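Local coordinates for antifreeze protein (PDB 3P4G) that binds ice as a hyperactive, calcium-dependent antifreeze protein of an Antarctic bacterium, probably through anchored clathrate waters, at residues Lys95-Tyr106 against Ala114-Tyr125; Gly170-Val181 against Lys192-Leu203. All coordinates share one frame; numbering follows the deposited sequence.

How the contacts relate
Both contacts join successive coils of a right-handed, calcium-binding beta-helix. Following the chain from the N terminus, contact 1 closes first, laying 114-125 on 95-106 after seven intervening residues. Contact 2 opens only later and lays 192-203 on 170-181 across a longer connection of ten. The two are in series: neither encloses nor crosses the other. Their centres are about 19 Å apart and their nearest atoms about 10 Å, with other coils between. Each ties together the same three elements of the solenoid: the parallel ladder containing 96-97 and 171-173, the ladder containing 104-107 and 180-183, and the calcium-binding turns joining them.

Contact 1. Residues Lys95-Tyr106 against Ala114-Tyr125; sequences KIDAGTGNDEIY and AVDAGTGNDEVY. With CA (calcium ion), chain H; CA (calcium ion), chain G; CA (calcium ion), chain I.
The calcium-binding turns Ala98-Asp103 and Ala117-Asp122 of consecutive beta-helix coils share one ion. The carbonyls of Gly99, Gly101, Ala117 and Thr119 surround it, with Asp103 OD2 (2.4 Å) and Asp122 OD1 (2.3 Å) supplying charge. Each carboxylate bridges two ions: Asp103 OD1 binds the preceding calcium, shared with the Gly80-Asp84 turn, and Asp122 OD2 the following one, shared with Asp141. Asp122 OD1 also accepts the backbone N of Asp103 (2.9 Å) on its anti side, a second grip that fixes the carboxylate's rotation. A side chain at Gly120 would run into Gly101 O.

Outside this row, Asn102 holds CG opposite its carbonyl carbon (chi1 -58°), and its OD1 takes the N-H of Asn121 in a nearly straight bond of 2.8 Å. Thr119 OG1 rests on Thr100 CA at 3.3 Å, the two threonines side by side. These outward Thr and Asx rows probably form the ice-binding face.

Beyond the turns the strands run parallel, and Ile105 CD1 meets Val124 CG2 in the interior at 4.3 Å. On the outer face Tyr106 and Tyr125 form an offset stack, planes 1° apart and centroids 4.1 Å apart, with Tyr106 CZ over Tyr125 CE2. Replacing Tyr106 with serine would probably strip the covering from that face of the Tyr125 ring and leave the ring freer to turn.

Asp97 and Asp116 lie alongside each other, their carboxylates nearly parallel, one above the other, OD1 to OD2 4.0 Å; one water donates to both, weakly to Asp116 OD2, while each OD1 closes an Asx turn. With so many acceptors gathered round the ions, the turns are likely to depend on bound calcium to offset their mutual repulsion.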
loop_
_atom_site.group_PDB
_atom_site.type_symbol
_atom_site.label_atom_id
_atom_site.label_comp_id
_atom_site.label_asym_id
_atom_site.label_seq_id
_atom_site.Cartn_x
_atom_site.Cartn_y
_atom_site.Cartn_z
ATOM N N LYS A 95 13.446 -15.858 6.958
ATOM C CA LYS A 95 12.370 -15.814 5.978
ATOM C C LYS A 95 11.188 -16.727 6.326
ATOM O O LYS A 95 11.382 -17.860 6.718
ATOM C CB LYS A 95 12.899 -16.192 4.583
ATOM C CG LYS A 95 11.774 -16.282 3.512
ATOM C CD LYS A 95 12.372 -16.539 2.100
ATOM C CE LYS A 95 11.218 -16.628 1.113
ATOM N NZ LYS A 95 11.749 -16.769 -0.268
ATOM N N ILE A 96 9.978 -16.225 6.128
ATOM C CA ILE A 96 8.745 -17.038 6.272
ATOM C C ILE A 96 8.165 -17.277 4.886
ATOM O O ILE A 96 8.056 -16.351 4.061
ATOM C CB ILE A 96 7.696 -16.336 7.143
ATOM C CG1 ILE A 96 8.184 -16.242 8.618
ATOM C CG2 ILE A 96 6.310 -17.093 7.106
ATOM C CD1 ILE A 96 7.280 -15.319 9.451
ATOM N N ASP A 97 7.800 -18.532 4.624
ATOM C CA ASP A 97 7.032 -18.830 3.416
ATOM C C ASP A 97 5.763 -19.554 3.905
ATOM O O ASP A 97 5.856 -20.605 4.564
ATOM C CB ASP A 97 7.852 -19.753 2.534
ATOM C CG ASP A 97 7.087 -20.249 1.290
ATOM O OD1 ASP A 97 5.998 -19.712 0.935
ATOM O OD2 ASP A 97 7.652 -21.185 0.632
ATOM N N ALA A 98 4.614 -18.961 3.625
ATOM C CA ALA A 98 3.334 -19.588 3.985
ATOM C C ALA A 98 2.906 -20.640 2.937
ATOM O O ALA A 98 2.022 -21.459 3.199
ATOM C CB ALA A 98 2.235 -18.511 4.189
ATOM N N GLY A 99 3.572 -20.677 1.804
ATOM C CA GLY A 99 3.267 -21.613 0.727
ATOM C C GLY A 99 1.921 -21.450 0.044
ATOM O O GLY A 99 1.182 -20.448 0.209
ATOM N N THR A 100 1.605 -22.442 -0.747
ATOM C CA THR A 100 0.264 -22.522 -1.318
ATOM C C THR A 100 -0.790 -22.634 -0.192
ATOM O O THR A 100 -0.462 -22.898 0.978
ATOM C CB THR A 100 0.118 -23.697 -2.302
ATOM O OG1 THR A 100 0.158 -24.947 -1.590
ATOM C CG2 THR A 100 1.226 -23.698 -3.366
ATOM N N GLY A 101 -2.046 -22.372 -0.541
ATOM C CA GLY A 101 -3.130 -22.445 0.437
ATOM C C GLY A 101 -3.516 -21.047 0.928
ATOM O O GLY A 101 -2.772 -20.080 0.753
ATOM N N ASN A 102 -4.649 -20.974 1.602
ATOM C CA ASN A 102 -5.193 -19.721 2.163
ATOM C C ASN A 102 -4.680 -19.608 3.589
ATOM O O ASN A 102 -5.223 -20.229 4.509
ATOM C CB ASN A 102 -6.696 -19.746 2.191
ATOM C CG ASN A 102 -7.303 -19.973 0.814
ATOM O OD1 ASN A 102 -6.859 -19.387 -0.175
ATOM N ND2 ASN A 102 -8.341 -20.800 0.749
ATOM N N ASP A 103 -3.558 -18.919 3.713
ATOM C CA ASP A 103 -2.768 -18.897 4.977
ATOM C C ASP A 103 -3.032 -17.632 5.821
ATOM O O ASP A 103 -3.295 -16.526 5.275
ATOM C CB ASP A 103 -1.286 -18.958 4.625
ATOM C CG ASP A 103 -0.921 -20.217 3.888
ATOM O OD1 ASP A 103 -1.026 -21.327 4.454
ATOM O OD2 ASP A 103 -0.534 -20.150 2.694
ATOM N N GLU A 104 -2.873 -17.788 7.140
ATOM C CA GLU A 104 -3.170 -16.719 8.093
ATOM C C GLU A 104 -1.904 -16.542 8.913
ATOM O O GLU A 104 -1.449 -17.495 9.541
ATOM C CB GLU A 104 -4.370 -17.113 8.942
ATOM C CG GLU A 104 -4.698 -16.087 9.977
ATOM C CD GLU A 104 -6.117 -16.186 10.546
ATOM O OE1 GLU A 104 -6.992 -16.942 10.065
ATOM O OE2 GLU A 104 -6.377 -15.436 11.511
ATOM N N ILE A 105 -1.303 -15.358 8.831
ATOM C CA ILE A 105 -0.019 -15.056 9.560
ATOM C C ILE A 105 -0.265 -13.862 10.506
ATOM O O ILE A 105 -0.849 -12.837 10.108
ATOM C CB ILE A 105 1.085 -14.690 8.599
ATOM C CG1 ILE A 105 1.493 -15.902 7.742
ATOM C CG2 ILE A 105 2.329 -14.219 9.368
ATOM C CD1 ILE A 105 2.517 -15.529 6.642
ATOM N N TYR A 106 0.168 -13.996 11.769
ATOM C CA TYR A 106 0.096 -12.927 12.691
ATOM C C TYR A 106 1.425 -12.837 13.410
ATOM O O TYR A 106 1.738 -13.719 14.204
ATOM C CB TYR A 106 -0.997 -13.226 13.741
ATOM C CG TYR A 106 -1.355 -12.042 14.633
ATOM C CD1 TYR A 106 -2.475 -11.266 14.376
ATOM C CD2 TYR A 106 -0.558 -11.693 15.743
ATOM C CE1 TYR A 106 -2.823 -10.207 15.204
ATOM C CE2 TYR A 106 -0.886 -10.594 16.558
ATOM C CZ TYR A 106 -2.019 -9.869 16.277
ATOM O OH TYR A 106 -2.353 -8.774 17.081
ATOM N N ALA A 114 12.498 -11.649 4.560
ATOM C CA ALA A 114 11.440 -11.756 3.578
ATOM C C ALA A 114 10.224 -12.542 4.083
ATOM O O ALA A 114 10.351 -13.460 4.919
ATOM C CB ALA A 114 11.977 -12.403 2.336
ATOM N N VAL A 115 9.039 -12.176 3.607
ATOM C CA VAL A 115 7.818 -12.941 3.942
ATOM C C VAL A 115 7.102 -13.187 2.625
ATOM O O VAL A 115 6.862 -12.223 1.875
ATOM C CB VAL A 115 6.869 -12.145 4.842
ATOM C CG1 VAL A 115 5.544 -12.906 5.017
ATOM C CG2 VAL A 115 7.539 -11.878 6.205
ATOM N N ASP A 116 6.748 -14.458 2.350
ATOM C CA ASP A 116 6.067 -14.804 1.119
ATOM C C ASP A 116 4.814 -15.547 1.500
ATOM O O ASP A 116 4.895 -16.631 2.087
ATOM C CB ASP A 116 7.013 -15.695 0.266
ATOM C CG ASP A 116 6.383 -16.136 -1.071
ATOM O OD1 ASP A 116 5.261 -15.697 -1.436
ATOM O OD2 ASP A 116 7.043 -16.961 -1.769
ATOM N N ALA A 117 3.648 -14.918 1.292
ATOM C CA ALA A 117 2.396 -15.566 1.675
ATOM C C ALA A 117 1.966 -16.584 0.632
ATOM O O ALA A 117 1.122 -17.452 0.924
ATOM C CB ALA A 117 1.286 -14.532 1.958
ATOM N N GLY A 118 2.561 -16.491 -0.557
ATOM C CA GLY A 118 2.371 -17.432 -1.674
ATOM C C GLY A 118 1.020 -17.325 -2.360
ATOM O O GLY A 118 0.263 -16.355 -2.177
ATOM N N THR A 119 0.736 -18.325 -3.173
ATOM C CA THR A 119 -0.579 -18.458 -3.807
ATOM C C THR A 119 -1.627 -18.628 -2.668
ATOM O O THR A 119 -1.300 -18.785 -1.473
ATOM C CB THR A 119 -0.651 -19.662 -4.748
ATOM O OG1 THR A 119 -0.632 -20.857 -3.964
ATOM C CG2 THR A 119 0.572 -19.662 -5.780
ATOM N N GLY A 120 -2.892 -18.465 -3.033
ATOM C CA GLY A 120 -3.969 -18.513 -2.040
ATOM C C GLY A 120 -4.332 -17.126 -1.537
ATOM O O GLY A 120 -3.559 -16.141 -1.703
ATOM N N ASN A 121 -5.471 -17.073 -0.861
ATOM C CA ASN A 121 -6.048 -15.826 -0.329
ATOM C C ASN A 121 -5.548 -15.717 1.116
ATOM O O ASN A 121 -6.102 -16.331 2.031
ATOM C CB ASN A 121 -7.572 -15.871 -0.378
ATOM C CG ASN A 121 -8.071 -16.105 -1.792
ATOM O OD1 ASN A 121 -7.977 -15.229 -2.649
ATOM N ND2 ASN A 121 -8.574 -17.299 -2.042
ATOM N N ASP A 122 -4.450 -14.998 1.253
ATOM C CA ASP A 122 -3.719 -15.001 2.541
ATOM C C ASP A 122 -4.044 -13.772 3.381
ATOM O O ASP A 122 -4.285 -12.702 2.837
ATOM C CB ASP A 122 -2.232 -15.020 2.306
ATOM C CG ASP A 122 -1.803 -16.223 1.418
ATOM O OD1 ASP A 122 -1.926 -17.398 1.856
ATOM O OD2 ASP A 122 -1.375 -16.015 0.280
ATOM N N GLU A 123 -3.874 -13.919 4.691
ATOM C CA GLU A 123 -4.143 -12.828 5.644
ATOM C C GLU A 123 -2.855 -12.642 6.438
ATOM O O GLU A 123 -2.402 -13.609 7.096
ATOM C CB GLU A 123 -5.313 -13.236 6.553
ATOM C CG GLU A 123 -5.776 -12.140 7.477
ATOM C CD GLU A 123 -7.212 -12.325 8.055
ATOM O OE1 GLU A 123 -8.140 -13.062 7.532
ATOM O OE2 GLU A 123 -7.416 -11.665 9.098
ATOM N N VAL A 124 -2.207 -11.476 6.299
ATOM C CA VAL A 124 -0.897 -11.230 6.970
ATOM C C VAL A 124 -1.050 -10.014 7.873
ATOM O O VAL A 124 -1.471 -8.940 7.392
ATOM C CB VAL A 124 0.246 -10.998 5.940
ATOM C CG1 VAL A 124 1.637 -10.778 6.631
ATOM C CG2 VAL A 124 0.362 -12.172 5.000
ATOM N N TYR A 125 -0.711 -10.165 9.162
ATOM C CA TYR A 125 -0.701 -9.063 10.097
ATOM C C TYR A 125 0.722 -9.030 10.680
ATOM O O TYR A 125 1.254 -10.092 11.135
ATOM C CB TYR A 125 -1.681 -9.338 11.239
ATOM C CG TYR A 125 -1.689 -8.327 12.357
ATOM C CD1 TYR A 125 -2.711 -7.379 12.456
ATOM C CD2 TYR A 125 -0.676 -8.314 13.350
ATOM C CE1 TYR A 125 -2.716 -6.440 13.463
ATOM C CE2 TYR A 125 -0.689 -7.387 14.361
ATOM C CZ TYR A 125 -1.713 -6.434 14.402
ATOM O OH TYR A 125 -1.771 -5.523 15.429
HETATM CA CA CA H . -0.672 -18.962 0.663
HETATM CA CA CA G . 0.176 -22.922 3.195
HETATM CA CA CA I . -1.578 -14.889 -1.776
HETATM O O HOH W 1 9.175 -18.380 -0.851
HETATM O O HOH W 2 5.343 -19.413 -1.689
HETATM O O HOH W 3 -7.731 -12.967 11.129
#

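Contact 2. Residues Gly170-Val181 against Lys192-Leu203; sequences GIVNMGTDNDTV and KVLLDTGDDSLL. With CA (calcium ion), chain L; CA (calcium ion), chain K; CA (calcium ion), chain M.
Val181 meets three side chains of 192-203 in the tightly packed interior. Its CG1 lies beside Leu202 CD1 at 3.6 Å; Leu202 has CG opposite its backbone N, while chi2 of 61° turns CD1 toward the valine. The other methyl, Val181 CG2, touches Leu195 CD2 at 3.7 Å, the two side chains crossing at a slant, and reaches tip to tip toward Val193 CG1. Met174 CG runs alongside Leu195 CD2, but the bent chain then carries its sulfur away from this coil, and the side chain also packs on Leu162 of the preceding one.

Parallel-strand backbone hydrogen bonds on both flanks of the turns mark the two segments as neighbouring coils of a beta-helix, and their turns pinch a calcium ion between them. Gly175, Asp177, Leu195 and Thr197 offer carbonyls to it; Asp179 OD2 and Asp200 OD1, each 2.3 Å from the metal, complete the six ligands. The second oxygens of these carboxylates hold the flanking ions, which Asp160 and Asp219 help to bind.

The outward side is looser and more polar. Asn173 OD1 closes an Asx turn by accepting Gly175 N on an in-plane lone pair, and stands 3.3 Å from Asp196 OD1, a meeting of two acceptors, the amide and carboxylate planes turned 60° apart. The amide's ND2 instead lies 3.7 Å from Leu194 CD1. Asn178 OD1 receives Asp199 N at 2.6 Å, the donor tilted 31° from the carbonyl plane, whereas the Asp199 carboxylate finds its partner in Asn218 of the next coil. At the tip of the turns, one water accepts from Asp177 N and hydrogen-bonds with Thr197 OG1, which itself sits against Thr176 CA.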
loop_
_atom_site.group_PDB
_atom_site.type_symbol
_atom_site.label_atom_id
_atom_site.label_comp_id
_atom_site.label_asym_id
_atom_site.label_seq_id
_atom_site.Cartn_x
_atom_site.Cartn_y
_atom_site.Cartn_z
ATOM N N GLY A 170 9.521 2.472 1.607
ATOM C CA GLY A 170 9.870 1.564 0.519
ATOM C C GLY A 170 8.933 1.679 -0.682
ATOM O O GLY A 170 8.269 2.727 -0.887
ATOM N N ILE A 171 8.926 0.647 -1.526
ATOM C CA ILE A 171 8.113 0.659 -2.737
ATOM C C ILE A 171 6.977 -0.366 -2.603
ATOM O O ILE A 171 7.240 -1.587 -2.517
ATOM C CB ILE A 171 8.981 0.358 -4.018
ATOM C CG1 ILE A 171 9.987 1.498 -4.233
ATOM C CG2 ILE A 171 8.081 0.300 -5.227
ATOM C CD1 ILE A 171 11.094 1.227 -5.204
ATOM N N VAL A 172 5.740 0.136 -2.571
ATOM C CA VAL A 172 4.522 -0.698 -2.533
ATOM C C VAL A 172 3.989 -0.841 -3.968
ATOM O O VAL A 172 3.795 0.166 -4.679
ATOM C CB VAL A 172 3.442 -0.029 -1.646
ATOM C CG1 VAL A 172 2.073 -0.719 -1.764
ATOM C CG2 VAL A 172 3.883 0.004 -0.203
ATOM N N ASN A 173 3.804 -2.087 -4.392
ATOM C CA ASN A 173 3.235 -2.379 -5.691
ATOM C C ASN A 173 2.066 -3.322 -5.503
ATOM O O ASN A 173 2.229 -4.469 -5.096
ATOM C CB ASN A 173 4.198 -3.040 -6.610
ATOM C CG ASN A 173 3.772 -2.874 -8.071
ATOM O OD1 ASN A 173 2.620 -3.256 -8.538
ATOM N ND2 ASN A 173 4.648 -2.179 -8.795
ATOM N N MET A 174 0.893 -2.818 -5.800
ATOM C CA MET A 174 -0.298 -3.602 -5.546
ATOM C C MET A 174 -0.640 -4.546 -6.642
ATOM O O MET A 174 -1.503 -5.428 -6.452
ATOM C CB MET A 174 -1.472 -2.660 -5.238
ATOM C CG MET A 174 -1.228 -1.796 -3.969
ATOM S SD MET A 174 -0.904 -2.752 -2.455
ATOM C CE MET A 174 -2.503 -3.580 -2.166
ATOM N N GLY A 175 0.019 -4.402 -7.780
ATOM C CA GLY A 175 -0.101 -5.400 -8.850
ATOM C C GLY A 175 -1.472 -5.365 -9.535
ATOM O O GLY A 175 -2.260 -4.396 -9.390
ATOM N N THR A 176 -1.758 -6.395 -10.289
ATOM C CA THR A 176 -3.000 -6.427 -11.080
ATOM C C THR A 176 -4.222 -6.504 -10.140
ATOM O O THR A 176 -4.085 -6.688 -8.903
ATOM C CB THR A 176 -3.053 -7.611 -12.054
ATOM O OG1 THR A 176 -3.161 -8.837 -11.309
ATOM C CG2 THR A 176 -1.773 -7.636 -13.028
ATOM N N ASP A 177 -5.388 -6.358 -10.761
ATOM C CA ASP A 177 -6.719 -6.403 -10.060
ATOM C C ASP A 177 -6.972 -5.179 -9.161
ATOM O O ASP A 177 -6.205 -4.199 -9.181
ATOM C CB ASP A 177 -6.885 -7.781 -9.371
ATOM C CG ASP A 177 -6.671 -8.903 -10.358
ATOM O OD1 ASP A 177 -5.638 -9.617 -10.255
ATOM O OD2 ASP A 177 -7.528 -9.043 -11.286
ATOM N N ASN A 178 -8.063 -5.234 -8.408
ATOM C CA ASN A 178 -8.666 -4.021 -7.813
ATOM C C ASN A 178 -8.269 -3.963 -6.336
ATOM O O ASN A 178 -8.823 -4.640 -5.470
ATOM C CB ASN A 178 -10.136 -4.059 -7.960
ATOM C CG ASN A 178 -10.567 -4.212 -9.425
ATOM O OD1 ASN A 178 -9.928 -3.688 -10.363
ATOM N ND2 ASN A 178 -11.665 -4.934 -9.624
ATOM N N ASP A 179 -7.248 -3.177 -6.102
ATOM C CA ASP A 179 -6.607 -3.123 -4.804
ATOM C C ASP A 179 -6.945 -1.856 -4.002
ATOM O O ASP A 179 -7.206 -0.792 -4.584
ATOM C CB ASP A 179 -5.095 -3.095 -4.987
ATOM C CG ASP A 179 -4.577 -4.270 -5.829
ATOM O OD1 ASP A 179 -4.628 -5.450 -5.388
ATOM O OD2 ASP A 179 -4.062 -4.037 -6.935
ATOM N N THR A 180 -6.852 -1.991 -2.670
ATOM C CA THR A 180 -7.086 -0.873 -1.704
ATOM C C THR A 180 -5.824 -0.723 -0.895
ATOM O O THR A 180 -5.258 -1.721 -0.429
ATOM C CB THR A 180 -8.215 -1.149 -0.751
ATOM O OG1 THR A 180 -9.423 -1.151 -1.521
ATOM C CG2 THR A 180 -8.279 -0.081 0.364
ATOM N N VAL A 181 -5.387 0.518 -0.764
ATOM C CA VAL A 181 -4.276 0.847 0.172
ATOM C C VAL A 181 -4.768 1.983 1.057
ATOM O O VAL A 181 -5.354 2.965 0.581
ATOM C CB VAL A 181 -3.036 1.348 -0.578
ATOM C CG1 VAL A 181 -1.880 1.690 0.399
ATOM C CG2 VAL A 181 -2.567 0.261 -1.595
ATOM N N LYS A 192 7.014 4.872 -2.460
ATOM C CA LYS A 192 6.112 4.878 -3.608
ATOM C C LYS A 192 4.947 3.973 -3.337
ATOM O O LYS A 192 5.118 2.901 -2.713
ATOM C CB LYS A 192 6.819 4.378 -4.859
ATOM C CG LYS A 192 8.059 5.221 -5.186
ATOM C CD LYS A 192 8.562 4.956 -6.606
ATOM C CE LYS A 192 9.972 5.524 -6.772
ATOM N NZ LYS A 192 10.029 7.014 -6.552
ATOM N N VAL A 193 3.784 4.328 -3.890
ATOM C CA VAL A 193 2.626 3.400 -3.876
ATOM C C VAL A 193 2.155 3.364 -5.307
ATOM O O VAL A 193 1.706 4.378 -5.830
ATOM C CB VAL A 193 1.471 3.808 -2.951
ATOM C CG1 VAL A 193 0.209 2.863 -3.155
ATOM C CG2 VAL A 193 1.918 3.751 -1.506
ATOM N N LEU A 194 2.319 2.183 -5.921
ATOM C CA LEU A 194 1.954 1.930 -7.319
ATOM C C LEU A 194 0.784 0.976 -7.286
ATOM O O LEU A 194 0.930 -0.174 -6.847
ATOM C CB LEU A 194 3.195 1.313 -8.033
ATOM C CG LEU A 194 4.499 2.078 -7.773
ATOM C CD1 LEU A 194 5.721 1.338 -8.466
ATOM C CD2 LEU A 194 4.372 3.511 -8.282
ATOM N N LEU A 195 -0.389 1.460 -7.702
ATOM C CA LEU A 195 -1.644 0.668 -7.612
ATOM C C LEU A 195 -1.765 -0.276 -8.823
ATOM O O LEU A 195 -2.458 -1.323 -8.773
ATOM C CB LEU A 195 -2.870 1.603 -7.418
ATOM C CG LEU A 195 -2.748 2.575 -6.264
ATOM C CD1 LEU A 195 -3.948 3.571 -6.322
ATOM C CD2 LEU A 195 -2.740 1.859 -4.893
ATOM N N ASP A 196 -1.047 0.087 -9.885
ATOM C CA ASP A 196 -0.905 -0.718 -11.114
ATOM C C ASP A 196 -2.264 -0.934 -11.852
ATOM O O ASP A 196 -3.210 -0.150 -11.681
ATOM C CB ASP A 196 -0.199 -2.026 -10.760
ATOM C CG ASP A 196 0.662 -2.568 -11.928
ATOM O OD1 ASP A 196 1.681 -3.203 -11.696
ATOM O OD2 ASP A 196 0.344 -2.292 -13.087
ATOM N N THR A 197 -2.379 -1.992 -12.640
ATOM C CA THR A 197 -3.648 -2.237 -13.371
ATOM C C THR A 197 -4.809 -2.501 -12.390
ATOM O O THR A 197 -4.606 -2.831 -11.200
ATOM C CB THR A 197 -3.537 -3.353 -14.429
ATOM O OG1 THR A 197 -3.611 -4.641 -13.806
ATOM C CG2 THR A 197 -2.226 -3.233 -15.269
ATOM N N GLY A 198 -6.035 -2.377 -12.883
ATOM C CA GLY A 198 -7.206 -2.504 -12.016
ATOM C C GLY A 198 -7.746 -1.150 -11.576
ATOM O O GLY A 198 -7.119 -0.060 -11.751
ATOM N N ASP A 199 -8.928 -1.323 -10.915
ATOM C CA ASP A 199 -9.664 -0.111 -10.455
ATOM C C ASP A 199 -9.324 0.020 -8.992
ATOM O O ASP A 199 -9.865 -0.709 -8.146
ATOM C CB ASP A 199 -11.173 -0.234 -10.678
ATOM C CG ASP A 199 -11.552 -0.158 -12.143
ATOM O OD1 ASP A 199 -10.707 0.268 -12.956
ATOM O OD2 ASP A 199 -12.674 -0.503 -12.574
ATOM N N ASP A 200 -8.268 0.831 -8.657
ATOM C CA ASP A 200 -7.687 0.839 -7.306
ATOM C C ASP A 200 -8.068 2.037 -6.459
ATOM O O ASP A 200 -8.354 3.100 -7.025
ATOM C CB ASP A 200 -6.181 0.813 -7.429
ATOM C CG ASP A 200 -5.672 -0.383 -8.302
ATOM O OD1 ASP A 200 -5.667 -1.555 -7.873
ATOM O OD2 ASP A 200 -5.243 -0.125 -9.415
ATOM N N SER A 201 -7.973 1.873 -5.120
ATOM C CA SER A 201 -8.267 2.940 -4.174
ATOM C C SER A 201 -7.067 3.158 -3.264
ATOM O O SER A 201 -6.541 2.198 -2.719
ATOM C CB SER A 201 -9.491 2.575 -3.318
ATOM O OG SER A 201 -9.621 3.685 -2.406
ATOM N N LEU A 202 -6.635 4.422 -3.122
ATOM C CA LEU A 202 -5.608 4.811 -2.145
ATOM C C LEU A 202 -6.094 5.964 -1.244
ATOM O O LEU A 202 -6.619 6.983 -1.718
ATOM C CB LEU A 202 -4.325 5.219 -2.896
ATOM C CG LEU A 202 -3.261 5.879 -2.003
ATOM C CD1 LEU A 202 -2.756 4.958 -0.848
ATOM C CD2 LEU A 202 -2.079 6.367 -2.832
ATOM N N LEU A 203 -5.827 5.832 0.049
ATOM C CA LEU A 203 -5.996 6.928 0.980
ATOM C C LEU A 203 -4.694 7.096 1.728
ATOM O O LEU A 203 -4.189 6.134 2.316
ATOM C CB LEU A 203 -7.090 6.587 2.002
ATOM C CG LEU A 203 -7.184 7.555 3.202
ATOM C CD1 LEU A 203 -7.467 9.003 2.747
ATOM C CD2 LEU A 203 -8.261 7.118 4.225
HETATM CA CA CA L . -4.199 -2.899 -8.978
HETATM CA CA CA K . -3.312 -6.891 -6.634
HETATM CA CA CA M . -5.173 1.196 -11.346
HETATM O O HOH W 4 -6.248 -5.639 -13.365
#